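WbbM protein (Klebsiella pneumoniae, PDB 6U4B) probably acts as a bifunctional glycosyltransferase that polymerises O-antigen, working as a trimer and binding magnesium. Local coordinates at residues N27-S39 and N43-A55. Sequence-based numbering, arbitrary orientation.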
loop_
_atom_site.group_PDB
_atom_site.type_symbol
_atom_site.label_atom_id
_atom_site.label_comp_id
_atom_site.label_asym_id
_atom_site.label_seq_id
_atom_site.Cartn_x
_atom_site.Cartn_y
_atom_site.Cartn_z
ATOM N N ASN A 27 18.085 37.981 -44.521
ATOM C CA ASN A 27 16.671 37.654 -44.680
ATOM C C ASN A 27 16.351 36.303 -44.041
ATOM O O ASN A 27 16.888 35.274 -44.452
ATOM C CB ASN A 27 16.290 37.638 -46.161
ATOM C CG ASN A 27 14.886 38.160 -46.408
ATOM O OD1 ASN A 27 14.416 39.061 -45.714
ATOM N ND2 ASN A 27 14.209 37.592 -47.399
ATOM N N SER A 28 15.465 36.311 -43.046
ATOM C CA SER A 28 15.119 35.119 -42.284
ATOM C C SER A 28 13.618 34.878 -42.330
ATOM O O SER A 28 12.821 35.817 -42.218
ATOM C CB SER A 28 15.576 35.242 -40.827
ATOM O OG SER A 28 16.964 35.531 -40.741
ATOM N N VAL A 29 13.236 33.613 -42.488
ATOM C CA VAL A 29 11.837 33.214 -42.557
ATOM C C VAL A 29 11.620 32.036 -41.619
ATOM O O VAL A 29 12.408 31.084 -41.617
ATOM C CB VAL A 29 11.417 32.845 -43.994
ATOM C CG1 VAL A 29 9.931 32.547 -44.047
ATOM C CG2 VAL A 29 11.781 33.969 -44.960
ATOM N N LYS A 30 10.562 32.110 -40.815
ATOM C CA LYS A 30 10.133 31.001 -39.971
ATOM C C LYS A 30 8.619 30.917 -40.049
ATOM O O LYS A 30 7.923 31.856 -39.649
ATOM C CB LYS A 30 10.597 31.184 -38.522
ATOM C CG LYS A 30 12.085 30.946 -38.322
ATOM C CD LYS A 30 12.527 31.301 -36.912
ATOM C CE LYS A 30 12.966 30.067 -36.141
ATOM N NZ LYS A 30 13.592 30.434 -34.841
ATOM N N ILE A 31 8.112 29.810 -40.580
ATOM C CA ILE A 31 6.680 29.587 -40.738
ATOM C C ILE A 31 6.299 28.360 -39.924
ATOM O O ILE A 31 6.990 27.336 -39.975
ATOM C CB ILE A 31 6.293 29.408 -42.215
ATOM C CG1 ILE A 31 6.782 30.599 -43.042
ATOM C CG2 ILE A 31 4.786 29.248 -42.356
ATOM C CD1 ILE A 31 6.627 30.409 -44.530
ATOM N N TYR A 32 5.201 28.461 -39.180
ATOM C CA TYR A 32 4.773 27.416 -38.262
ATOM C C TYR A 32 3.501 26.751 -38.771
ATOM O O TYR A 32 2.581 27.426 -39.240
ATOM C CB TYR A 32 4.546 27.991 -36.860
ATOM C CG TYR A 32 5.783 28.637 -36.279
ATOM C CD1 TYR A 32 6.623 27.933 -35.427
ATOM C CD2 TYR A 32 6.117 29.949 -36.597
ATOM C CE1 TYR A 32 7.759 28.519 -34.902
ATOM C CE2 TYR A 32 7.250 30.542 -36.080
ATOM C CZ TYR A 32 8.066 29.825 -35.233
ATOM O OH TYR A 32 9.196 30.415 -34.716
ATOM N N THR A 33 3.459 25.425 -38.684
ATOM C CA THR A 33 2.284 24.650 -39.057
ATOM C C THR A 33 1.643 24.056 -37.808
ATOM O O THR A 33 2.342 23.603 -36.895
ATOM C CB THR A 33 2.639 23.534 -40.047
ATOM O OG1 THR A 33 3.744 22.771 -39.544
ATOM C CG2 THR A 33 3.008 24.123 -41.401
ATOM N N SER A 34 0.313 24.060 -37.775
ATOM C CA SER A 34 -0.447 23.634 -36.606
ATOM C C SER A 34 -0.961 22.214 -36.807
ATOM O O SER A 34 -1.703 21.946 -37.758
ATOM C CB SER A 34 -1.608 24.588 -36.337
ATOM O OG SER A 34 -1.132 25.831 -35.854
ATOM N N HIS A 35 -0.581 21.318 -35.903
ATOM C CA HIS A 35 -1.007 19.929 -35.937
ATOM C C HIS A 35 -1.702 19.575 -34.627
ATOM O O HIS A 35 -1.342 20.077 -33.559
ATOM C CB HIS A 35 0.181 18.985 -36.160
ATOM C CG HIS A 35 1.017 19.325 -37.356
ATOM N ND1 HIS A 35 1.028 18.555 -38.500
ATOM C CD2 HIS A 35 1.882 20.343 -37.580
ATOM C CE1 HIS A 35 1.859 19.086 -39.379
ATOM N NE2 HIS A 35 2.391 20.172 -38.845
ATOM N N HIS A 36 -2.708 18.706 -34.722
ATOM C CA HIS A 36 -3.419 18.200 -33.556
ATOM C C HIS A 36 -3.430 16.680 -33.491
ATOM O O HIS A 36 -3.952 16.116 -32.522
ATOM C CB HIS A 36 -4.860 18.730 -33.537
ATOM C CG HIS A 36 -5.741 18.131 -34.589
ATOM N ND1 HIS A 36 -5.712 18.535 -35.906
ATOM C CD2 HIS A 36 -6.680 17.158 -34.513
ATOM C CE1 HIS A 36 -6.594 17.834 -36.598
ATOM N NE2 HIS A 36 -7.194 16.991 -35.776
ATOM N N LYS A 37 -2.876 16.005 -34.491
ATOM C CA LYS A 37 -2.777 14.553 -34.500
ATOM C C LYS A 37 -1.579 14.184 -35.363
ATOM O O LYS A 37 -1.015 15.039 -36.050
ATOM C CB LYS A 37 -4.062 13.906 -35.033
ATOM C CG LYS A 37 -4.411 14.250 -36.468
ATOM C CD LYS A 37 -5.451 13.276 -37.000
ATOM C CE LYS A 37 -6.410 13.946 -37.972
ATOM N NZ LYS A 37 -7.437 12.983 -38.463
ATOM N N PRO A 38 -1.145 12.907 -35.319
ATOM C CA PRO A 38 -0.063 12.481 -36.222
ATOM C C PRO A 38 -0.368 12.805 -37.677
ATOM O O PRO A 38 -1.347 12.309 -38.242
ATOM C CB PRO A 38 0.015 10.969 -35.984
ATOM C CG PRO A 38 -0.437 10.809 -34.568
ATOM C CD PRO A 38 -1.502 11.846 -34.360
ATOM N N SER A 39 0.458 13.653 -38.283
ATOM C CA SER A 39 0.211 14.138 -39.631
ATOM C C SER A 39 1.529 14.569 -40.253
ATOM O O SER A 39 2.462 14.966 -39.549
ATOM C CB SER A 39 -0.794 15.295 -39.630
ATOM O OG SER A 39 -0.464 16.254 -38.641
ATOM N N ASN A 43 9.194 19.195 -45.287
ATOM C CA ASN A 43 10.612 18.882 -45.160
ATOM C C ASN A 43 11.495 20.109 -44.994
ATOM O O ASN A 43 12.611 19.979 -44.482
ATOM C CB ASN A 43 11.088 18.081 -46.373
ATOM C CG ASN A 43 10.533 16.676 -46.396
ATOM O OD1 ASN A 43 10.354 16.051 -45.350
ATOM N ND2 ASN A 43 10.253 16.170 -47.590
ATOM N N ALA A 44 11.038 21.284 -45.412
ATOM C CA ALA A 44 11.895 22.459 -45.362
ATOM C C ALA A 44 12.184 22.850 -43.918
ATOM O O ALA A 44 11.295 22.843 -43.062
ATOM C CB ALA A 44 11.253 23.624 -46.115
ATOM N N ALA A 45 13.450 23.185 -43.655
ATOM C CA ALA A 45 13.880 23.503 -42.299
ATOM C C ALA A 45 13.248 24.782 -41.769
ATOM O O ALA A 45 13.202 24.977 -40.551
ATOM C CB ALA A 45 15.405 23.619 -42.249
ATOM N N ILE A 46 12.760 25.658 -42.652
ATOM C CA ILE A 46 12.155 26.910 -42.204
ATOM C C ILE A 46 10.710 26.744 -41.766
ATOM O O ILE A 46 10.118 27.700 -41.247
ATOM C CB ILE A 46 12.244 27.982 -43.305
ATOM C CG1 ILE A 46 11.330 27.629 -44.477
ATOM C CG2 ILE A 46 13.674 28.117 -43.788
ATOM C CD1 ILE A 46 11.361 28.647 -45.590
ATOM N N ILE A 47 10.120 25.567 -41.956
ATOM C CA ILE A 47 8.767 25.281 -41.492
ATOM C C ILE A 47 8.867 24.510 -40.183
ATOM O O ILE A 47 9.454 23.423 -40.136
ATOM C CB ILE A 47 7.955 24.499 -42.537
ATOM C CG1 ILE A 47 7.510 25.419 -43.677
ATOM C CG2 ILE A 47 6.726 23.870 -41.890
ATOM C CD1 ILE A 47 8.443 25.468 -44.851
ATOM N N LYS A 48 8.300 25.073 -39.119
ATOM C CA LYS A 48 8.378 24.473 -37.791
ATOM C C LYS A 48 7.010 23.942 -37.390
ATOM O O LYS A 48 6.075 24.736 -37.205
ATOM C CB LYS A 48 8.874 25.497 -36.766
ATOM C CG LYS A 48 10.176 26.190 -37.151
ATOM C CD LYS A 48 11.391 25.287 -36.975
ATOM C CE LYS A 48 11.794 25.168 -35.510
ATOM N NZ LYS A 48 13.098 24.462 -35.343
ATOM N N PRO A 49 6.832 22.630 -37.254
ATOM C CA PRO A 49 5.524 22.103 -36.844
ATOM C C PRO A 49 5.284 22.281 -35.351
ATOM O O PRO A 49 6.205 22.184 -34.534
ATOM C CB PRO A 49 5.609 20.621 -37.223
ATOM C CG PRO A 49 7.072 20.307 -37.178
ATOM C CD PRO A 49 7.782 21.562 -37.615
ATOM N N LEU A 50 4.028 22.549 -35.003
ATOM C CA LEU A 50 3.615 22.726 -33.617
ATOM C C LEU A 50 2.396 21.862 -33.337
ATOM O O LEU A 50 1.455 21.825 -34.138
ATOM C CB LEU A 50 3.298 24.194 -33.301
ATOM C CG LEU A 50 4.482 25.156 -33.180
ATOM C CD1 LEU A 50 3.989 26.576 -32.956
ATOM C CD2 LEU A 50 5.413 24.727 -32.060
ATOM N N HIS A 51 2.425 21.168 -32.204
ATOM C CA HIS A 51 1.281 20.408 -31.708
ATOM C C HIS A 51 0.426 21.375 -30.897
ATOM O O HIS A 51 0.697 21.626 -29.721
ATOM C CB HIS A 51 1.761 19.220 -30.877
ATOM C CG HIS A 51 0.660 18.363 -30.333
ATOM N ND1 HIS A 51 0.905 17.235 -29.579
ATOM C CD2 HIS A 51 -0.688 18.462 -30.429
ATOM C CE1 HIS A 51 -0.242 16.678 -29.235
ATOM N NE2 HIS A 51 -1.224 17.403 -29.737
ATOM N N VAL A 52 -0.607 21.928 -31.524
ATOM C CA VAL A 52 -1.437 22.924 -30.857
ATOM C C VAL A 52 -2.409 22.226 -29.917
ATOM O O VAL A 52 -2.836 21.089 -30.154
ATOM C CB VAL A 52 -2.174 23.818 -31.877
ATOM C CG1 VAL A 52 -1.169 24.545 -32.753
ATOM C CG2 VAL A 52 -3.148 23.002 -32.716
ATOM N N GLY A 53 -2.755 22.910 -28.828
ATOM C CA GLY A 53 -3.596 22.303 -27.810
ATOM C C GLY A 53 -2.974 21.101 -27.137
ATOM O O GLY A 53 -3.696 20.213 -26.672
ATOM N N LYS A 54 -1.641 21.046 -27.069
ATOM C CA LYS A 54 -0.980 19.888 -26.477
ATOM C C LYS A 54 -1.218 19.803 -24.975
ATOM O O LYS A 54 -1.165 18.706 -24.411
ATOM C CB LYS A 54 0.522 19.924 -26.778
ATOM C CG LYS A 54 1.260 18.642 -26.384
ATOM C CD LYS A 54 2.708 18.642 -26.866
ATOM C CE LYS A 54 3.379 17.307 -26.583
ATOM N NZ LYS A 54 3.536 17.059 -25.123
ATOM N N ALA A 55 -1.489 20.936 -24.320
ATOM C CA ALA A 55 -1.804 20.917 -22.896
ATOM C C ALA A 55 -3.046 20.090 -22.588
ATOM O O ALA A 55 -3.191 19.599 -21.462
ATOM C CB ALA A 55 -1.990 22.345 -22.374
HETATM O O HOH W 1 -4.081 17.059 -29.895
#
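Y32 lies beside K48 with both side chains pointing the same way, on one face of a parallel pair formed by strands 29-35 and 47-51. The CD1/CE1 side of the ring does the touching: Y32 CD1 is 3.6 Å from K48 CB, and it also meets L50 CD1 at 3.9 Å, both carbons approaching obliquely, so aliphatic carbon from two successive residues on that face lies against one ring. With CG anti to the carbonyl carbon (chi1 -59°), the Y32 ring is laid alongside K48 CB. Its hydroxyl is hydrogen-bonded to the carboxylate of E92. Just past the end of strand 47-51, V52 points toward the first strand and brings CG1 to 3.4 Å from S34 OG; helix 82-91 packs against Y32, S34, L50 and V52.

T33, H35, I47 and P49 occupy the opposite face. T33 is forked: its CG2 meets I47 CG2 at 3.8 Å, while OG1 comes 3.3 Å from P49 CA and bonds H35 NE2 at 3.0 Å, in the imidazole plane. On the ring's other nitrogen, ND1 donates to S39 OG, nearly straight at 172° and 2° from the ring plane. Two in-plane partners thus fix the rotation of the imidazole, with P49 CB beside NE2.

Six backbone bonds, from I31 N to I46 O through V52 N to H35 O, alternate between the strands as parallel pairing requires. P49 has no N-H to give, yet falls in step because its position opposite T33 uses neither its own N nor its O for this partner. At the C-terminal end of the pair, a water bridges H36 O and H51 NE2. The chemistry therefore differs by face: mainly carbon contacts beside a helix on one, and on the other carbon contacts combined with a T33-H35-S39 hydrogen-bond chain, continued by S39 OG to K37 O, that ties the strand to the loop following it within the DUF4422 region.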